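Local atomic coordinates of enoyl-CoA hydratase/isomerase family protein (Mycobacterium tuberculosis, PDB entry 4FN7), a protein that probably adds water across the double bond of enoyl-CoA thioesters in lipid metabolism, as crotonase-family hydratases do. Residues Leu79-Glu84 and Arg219-Ile225; Leu85-Leu90 and Leu111-Gly115; Asn24-Pro28 and Ser59-Asp63. All coordinates share one frame; numbering follows the deposited sequence.

All three contacts lie within the crotonase-family region. Contact 3 comes first along the chain. It joins the loop before helix 28-44 to the loop before helix 64-69. Contacts 1 and 2 both use helix 73-90, and contact 2 is nested inside the chain loop that contact 1 closes. Contact 1 pairs this helix with the end of helix 200-223, contact 2 with the end of helix 107-112. Centres lie about 12 Å (1 and 2), 14 Å (2 and 3) and 16 Å (1 and 3) apart. Phe62 of contact 3 packs on Leu79 and Phe83 of contact 1, and Leu26 touches Leu111 of contact 2. Helix 73-90 thus links helix 200-223 to the core.

Contact 1: Leu79-Glu84 and Arg219-Ile225; sequences LRGGFE and RAGIDGI
Arg80 meets Ile225 near its base and Ile222 at its tip. Its CB leaves the helix pointing past the partner, and Arg80 CG comes down 3.9 Å from Ile225 CB. The chain then bends at chi3 (58°), which turns the guanidinium over Ile222. There Ile222 CG2 sits 4.0 Å from Arg80 NH1, over one face and toward its rim. Arg80 NH1 is also 3.1 Å from Ile222 O. Water 1 accepts from Arg80 NH1 at 3.0 Å and donates to Asp223 O. Asp223 OD1 is farther from NH1, beyond salt-bridge range.

Segments 79-84 and 219-223 run nearly antiparallel (167°). The first lies on helix 73-90 of the crotonase spiral core, the second on helix 200-223 of the helical C-terminal part. Ile222 lies between the helices, its CG1 3.7 Å from Phe83 CB. Ile225 CD1 reaches the Phe83 ring at CE2, and the two side chains meet at about a right angle. Helix 139-148 packs on Phe83 as well.

A salt bridge closes the other end. Arg219 grips Glu84 end-on, its guanidinium nearly coplanar with the carboxylate. Arg219 NH1 bonds Glu84 OE1 and Arg219 NH2 bonds Glu84 OE2, each at 2.8 Å and on a syn lone pair. Arg219 also makes a cation-pi contact with Tyr87.

Contact 2: Leu85-Leu90 and Leu111-Gly115; sequences LAYRLL and LLSCG
Cys114 points its side chain toward helix 73-90, and Ala86, Leu89 and Leu90 receive it. SG lies anti to the carbonyl carbon (chi1 -62°). This brings it down on Ala86, and Cys114 SG is 3.4 Å from Ala86 CB, a close approach. Cys114 CB meets Leu89 CB at 3.9 Å. Leu90 comes in alongside. Leu90 CG is 3.9 Å from Cys114 SG, and Leu90 CD2 lies 3.7 Å from Cys114 CA. The cysteine is thus held by three side chains of the helix, spread over one turn: an alanine methyl at its tip, one leucine at its CB and another along its flank.

A second, smaller meeting joins Leu89 and Leu111. The two side chains cross obliquely and touch methyl to methyl, with Leu89 CD1 3.5 Å from Leu111 CD1. Leu111 reaches there because its CG is anti to the backbone N (chi1 176°). Leu85 CD2 approaches the same Leu111 methyl more loosely.

The contact lies deep in the crotonase fold, where helix 107-112 ends and the chain turns toward strand 117-120. A type I beta turn from Leu112 to Gly115 makes that change of direction. Cys114 N bonds back to Leu111 O, and this keeps Cys114 against the end of the helix. Ser113 OG bonds Ala109 O, one turn back on the same helix.

Leu85 also packs on Leu34 and Ile38 of helix 28-44. Leu90 packs on Leu215 and Ile218 of helix 200-223 and on Leu147 of helix 139-148. Between the two backbones sits water 2, 2.8 Å from Leu89 O and 2.9 Å from Cys114 O.

Contact 3: Asn24-Pro28 and Ser59-Asp63; sequences NALGP and SGGFD
Leu26 and Gly61 join the two loops backbone to backbone, with Leu26 N donating to Gly61 O at 2.7 Å and 170°. As in crotonase relatives, the loop 59-63 probably supplies one N-H of the oxyanion hole that polarises the acyl-CoA carbonyl. Gly61 has backbone angles (118°/-158°) that call for glycine. Leu26 is the centre of an inverse gamma turn.

Ser59 carries the side-chain part. Ser59 OG donates to Asn24 O at 2.7 Å, from well above the carbonyl plane. The same OG accepts from Gly61 N, forming an ST turn, so one hydroxyl fixes both loops. Leu26 CD1 lies 3.6 Å from Ser59 OG. The amide of Asn24 turns elsewhere, with OD1 on Asp20 N. Ala25 sets its CA 3.2 Å from Gly61 O in a CA-H...O contact.

Asp63 sits at the N-cap of helix 64-69 and its OD1 takes the N-H of Ile66. Its own backbone N is buried here with no partner in the model. Its CB packs on Gly27 CA, the N-cap residue of helix 28-44. Leu26 O, which also receives Gln31 NE2, lies at the edge of the Phe62 ring, 3.6 Å from Phe62 CD2.

Contact 1: Leu79-Glu84 and Arg219-Ile225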
# COMPACT_ATOMS: atom_id res chain seq x y z
N LEU A 79 26.09 -9.71 2.80
CA LEU A 79 24.86 -8.94 2.93
C LEU A 79 25.01 -7.56 2.29
O LEU A 79 24.15 -7.14 1.53
CB LEU A 79 24.42 -8.82 4.39
CG LEU A 79 23.39 -9.88 4.82
CD1 LEU A 79 23.92 -11.29 4.58
CD2 LEU A 79 23.00 -9.67 6.27
N ARG A 80 26.11 -6.88 2.58
CA ARG A 80 26.33 -5.58 1.95
C ARG A 80 26.32 -5.69 0.42
O ARG A 80 25.72 -4.87 -0.26
CB ARG A 80 27.64 -4.94 2.42
CG ARG A 80 27.57 -4.33 3.81
CD ARG A 80 28.95 -3.91 4.31
NE ARG A 80 29.59 -2.95 3.41
CZ ARG A 80 29.46 -1.63 3.51
NH1 ARG A 80 28.71 -1.10 4.47
NH2 ARG A 80 30.08 -0.84 2.65
N GLY A 81 27.00 -6.70 -0.11
CA GLY A 81 27.06 -6.87 -1.55
C GLY A 81 25.69 -7.14 -2.16
O GLY A 81 25.38 -6.65 -3.25
N GLY A 82 24.87 -7.91 -1.46
CA GLY A 82 23.55 -8.24 -1.95
C GLY A 82 22.66 -7.01 -1.99
O GLY A 82 21.95 -6.76 -2.96
N PHE A 83 22.71 -6.23 -0.92
CA PHE A 83 21.88 -5.04 -0.87
C PHE A 83 22.40 -3.92 -1.77
O PHE A 83 21.61 -3.13 -2.28
CB PHE A 83 21.68 -4.60 0.58
CG PHE A 83 20.98 -5.63 1.41
CD1 PHE A 83 19.83 -6.23 0.94
CD2 PHE A 83 21.50 -6.04 2.63
CE1 PHE A 83 19.17 -7.20 1.68
CE2 PHE A 83 20.85 -7.01 3.38
CZ PHE A 83 19.69 -7.59 2.90
N GLU A 84 23.71 -3.89 -2.00
CA GLU A 84 24.27 -2.97 -2.98
C GLU A 84 23.79 -3.31 -4.40
O GLU A 84 23.48 -2.43 -5.19
CB GLU A 84 25.80 -2.97 -2.93
CG GLU A 84 26.41 -1.84 -3.72
CD GLU A 84 26.05 -0.49 -3.13
OE1 GLU A 84 26.27 -0.31 -1.91
OE2 GLU A 84 25.54 0.37 -3.87
N ARG A 219 20.40 2.65 1.37
CA ARG A 219 21.76 3.11 1.60
C ARG A 219 22.09 3.10 3.09
O ARG A 219 23.15 2.61 3.50
CB ARG A 219 21.96 4.51 1.02
CG ARG A 219 23.31 5.13 1.30
CD ARG A 219 24.43 4.26 0.75
NE ARG A 219 24.17 3.90 -0.64
CZ ARG A 219 24.75 2.88 -1.26
NH1 ARG A 219 25.63 2.12 -0.63
NH2 ARG A 219 24.44 2.62 -2.53
N ALA A 220 21.19 3.63 3.91
CA ALA A 220 21.39 3.64 5.35
C ALA A 220 21.49 2.21 5.87
O ALA A 220 22.27 1.93 6.78
CB ALA A 220 20.26 4.38 6.05
N GLY A 221 20.69 1.32 5.31
CA GLY A 221 20.68 -0.07 5.72
C GLY A 221 21.97 -0.79 5.37
O GLY A 221 22.45 -1.64 6.12
N ILE A 222 22.54 -0.45 4.22
CA ILE A 222 23.82 -1.01 3.81
C ILE A 222 24.91 -0.53 4.76
O ILE A 222 25.71 -1.32 5.26
CB ILE A 222 24.15 -0.61 2.35
CG1 ILE A 222 23.19 -1.32 1.38
CG2 ILE A 222 25.60 -0.93 2.02
CD1 ILE A 222 23.22 -0.76 -0.04
N ASP A 223 24.91 0.78 5.03
CA ASP A 223 25.88 1.36 5.94
C ASP A 223 25.79 0.74 7.33
O ASP A 223 26.80 0.61 8.03
CB ASP A 223 25.69 2.88 6.02
CG ASP A 223 26.02 3.58 4.72
OD1 ASP A 223 26.75 2.99 3.90
OD2 ASP A 223 25.55 4.72 4.51
N GLY A 224 24.58 0.35 7.73
CA GLY A 224 24.35 -0.16 9.07
C GLY A 224 24.52 -1.66 9.27
O GLY A 224 24.34 -2.14 10.39
N ILE A 225 24.89 -2.39 8.23
CA ILE A 225 24.98 -3.84 8.33
C ILE A 225 25.95 -4.29 9.42
O ILE A 225 25.63 -5.18 10.21
CB ILE A 225 25.39 -4.50 7.00
CG1 ILE A 225 24.25 -4.42 5.98
CG2 ILE A 225 25.78 -5.96 7.22
CD1 ILE A 225 23.02 -5.17 6.40
O HOH W 1 28.26 -1.82 7.34

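Contact 2: Leu85-Leu90 and Leu111-Gly115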
# COMPACT_ATOMS: atom_id res chain seq x y z
N LEU A 85 23.75 -4.60 -4.70
CA LEU A 85 23.19 -5.07 -5.97
C LEU A 85 21.73 -4.64 -6.10
O LEU A 85 21.29 -4.18 -7.16
CB LEU A 85 23.32 -6.59 -6.07
CG LEU A 85 22.88 -7.23 -7.37
CD1 LEU A 85 23.68 -6.67 -8.54
CD2 LEU A 85 23.05 -8.74 -7.27
N ALA A 86 20.96 -4.79 -5.03
CA ALA A 86 19.57 -4.33 -5.04
C ALA A 86 19.49 -2.83 -5.32
O ALA A 86 18.69 -2.39 -6.13
CB ALA A 86 18.88 -4.67 -3.72
N TYR A 87 20.34 -2.05 -4.65
CA TYR A 87 20.38 -0.62 -4.88
C TYR A 87 20.70 -0.32 -6.36
O TYR A 87 20.06 0.52 -6.99
CB TYR A 87 21.41 0.04 -3.96
CG TYR A 87 21.40 1.55 -4.01
CD1 TYR A 87 20.79 2.29 -3.01
CD2 TYR A 87 21.99 2.24 -5.07
CE1 TYR A 87 20.78 3.68 -3.05
CE2 TYR A 87 21.98 3.62 -5.12
CZ TYR A 87 21.37 4.34 -4.11
OH TYR A 87 21.37 5.71 -4.18
N ARG A 88 21.69 -1.03 -6.89
CA ARG A 88 22.11 -0.84 -8.28
C ARG A 88 20.96 -1.09 -9.25
O ARG A 88 20.75 -0.33 -10.19
CB ARG A 88 23.28 -1.77 -8.61
CG ARG A 88 23.87 -1.51 -9.98
CD ARG A 88 25.05 -2.42 -10.27
NE ARG A 88 25.64 -2.07 -11.56
CZ ARG A 88 26.64 -2.72 -12.14
NH1 ARG A 88 27.17 -3.79 -11.57
NH2 ARG A 88 27.09 -2.30 -13.31
N LEU A 89 20.20 -2.15 -9.00
CA LEU A 89 19.10 -2.49 -9.90
C LEU A 89 17.89 -1.58 -9.74
O LEU A 89 17.26 -1.22 -10.73
CB LEU A 89 18.71 -3.96 -9.74
CG LEU A 89 19.76 -4.91 -10.34
CD1 LEU A 89 19.52 -6.33 -9.89
CD2 LEU A 89 19.78 -4.82 -11.87
N LEU A 90 17.55 -1.21 -8.50
CA LEU A 90 16.43 -0.31 -8.26
C LEU A 90 16.68 1.07 -8.85
O LEU A 90 15.74 1.79 -9.18
CB LEU A 90 16.15 -0.18 -6.77
CG LEU A 90 15.31 -1.31 -6.14
CD1 LEU A 90 15.35 -1.23 -4.62
CD2 LEU A 90 13.87 -1.29 -6.64
N LEU A 111 15.98 -9.58 -4.44
CA LEU A 111 16.45 -9.32 -5.80
C LEU A 111 15.27 -9.21 -6.76
O LEU A 111 15.19 -8.27 -7.58
CB LEU A 111 17.40 -10.44 -6.24
CG LEU A 111 17.91 -10.36 -7.67
CD1 LEU A 111 18.68 -9.08 -7.89
CD2 LEU A 111 18.79 -11.56 -7.99
N LEU A 112 14.35 -10.16 -6.69
CA LEU A 112 13.17 -10.15 -7.55
C LEU A 112 12.44 -8.81 -7.44
O LEU A 112 11.98 -8.25 -8.44
CB LEU A 112 12.23 -11.29 -7.15
CG LEU A 112 10.93 -11.44 -7.93
CD1 LEU A 112 11.20 -11.77 -9.38
CD2 LEU A 112 10.04 -12.50 -7.28
N SER A 113 12.38 -8.29 -6.22
CA SER A 113 11.64 -7.07 -5.90
C SER A 113 12.32 -5.80 -6.41
O SER A 113 11.81 -4.71 -6.20
CB SER A 113 11.43 -6.97 -4.38
OG SER A 113 10.72 -8.10 -3.88
N CYS A 114 13.47 -5.95 -7.05
CA CYS A 114 14.16 -4.81 -7.66
C CYS A 114 13.78 -4.58 -9.13
O CYS A 114 14.18 -3.59 -9.72
CB CYS A 114 15.67 -4.98 -7.57
SG CYS A 114 16.27 -5.04 -5.88
N GLY A 115 13.03 -5.50 -9.73
CA GLY A 115 12.65 -5.34 -11.13
C GLY A 115 11.52 -4.36 -11.31
O GLY A 115 10.60 -4.27 -10.49
O HOH W 2 14.61 -1.29 -11.49

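Contact 3: Asn24-Pro28 and Ser59-Asp63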
# COMPACT_ATOMS: atom_id res chain seq x y z
N ASN A 24 21.13 -21.08 -7.10
CA ASN A 24 21.47 -19.70 -7.41
C ASN A 24 21.70 -18.84 -6.18
O ASN A 24 21.29 -17.67 -6.13
CB ASN A 24 20.41 -19.08 -8.34
CG ASN A 24 20.46 -19.65 -9.75
OD1 ASN A 24 21.46 -20.23 -10.17
ND2 ASN A 24 19.36 -19.49 -10.49
N ALA A 25 22.35 -19.41 -5.17
CA ALA A 25 22.64 -18.66 -3.95
C ALA A 25 23.43 -17.40 -4.29
O ALA A 25 24.36 -17.43 -5.09
CB ALA A 25 23.41 -19.53 -2.96
N LEU A 26 23.03 -16.29 -3.68
CA LEU A 26 23.69 -15.01 -3.89
C LEU A 26 24.89 -14.84 -2.95
O LEU A 26 24.93 -13.94 -2.11
CB LEU A 26 22.68 -13.86 -3.76
CG LEU A 26 21.62 -13.93 -4.87
CD1 LEU A 26 20.31 -13.29 -4.45
CD2 LEU A 26 22.14 -13.31 -6.15
N GLY A 27 25.85 -15.75 -3.08
CA GLY A 27 27.11 -15.64 -2.37
C GLY A 27 28.05 -14.71 -3.11
O GLY A 27 27.67 -14.11 -4.12
N PRO A 28 29.29 -14.59 -2.62
CA PRO A 28 30.25 -13.67 -3.23
C PRO A 28 30.49 -13.93 -4.71
O PRO A 28 30.54 -12.98 -5.49
CB PRO A 28 31.54 -13.93 -2.43
CG PRO A 28 31.07 -14.47 -1.13
CD PRO A 28 29.81 -15.23 -1.40
N SER A 59 16.11 -17.66 -7.22
CA SER A 59 17.24 -17.81 -6.30
C SER A 59 16.74 -18.19 -4.92
O SER A 59 15.76 -17.64 -4.42
CB SER A 59 18.06 -16.53 -6.21
OG SER A 59 18.97 -16.61 -5.11
N GLY A 60 17.45 -19.13 -4.29
CA GLY A 60 17.13 -19.55 -2.94
C GLY A 60 17.60 -18.62 -1.84
O GLY A 60 17.35 -18.89 -0.67
N GLY A 61 18.29 -17.53 -2.20
CA GLY A 61 18.69 -16.55 -1.20
C GLY A 61 20.19 -16.39 -1.10
O GLY A 61 20.91 -16.71 -2.03
N PHE A 62 20.67 -15.87 0.03
CA PHE A 62 22.11 -15.81 0.28
C PHE A 62 22.71 -17.21 0.39
O PHE A 62 21.99 -18.20 0.51
CB PHE A 62 22.40 -15.05 1.58
CG PHE A 62 22.17 -13.57 1.50
CD1 PHE A 62 21.24 -12.95 2.33
CD2 PHE A 62 22.90 -12.78 0.62
CE1 PHE A 62 21.04 -11.58 2.28
CE2 PHE A 62 22.70 -11.41 0.57
CZ PHE A 62 21.77 -10.81 1.39
N ASP A 63 24.03 -17.28 0.36
CA ASP A 63 24.74 -18.52 0.65
C ASP A 63 24.49 -18.88 2.10
O ASP A 63 25.04 -18.26 3.01
CB ASP A 63 26.24 -18.33 0.40
CG ASP A 63 27.04 -19.59 0.62
OD1 ASP A 63 26.73 -20.35 1.57
OD2 ASP A 63 27.99 -19.83 -0.16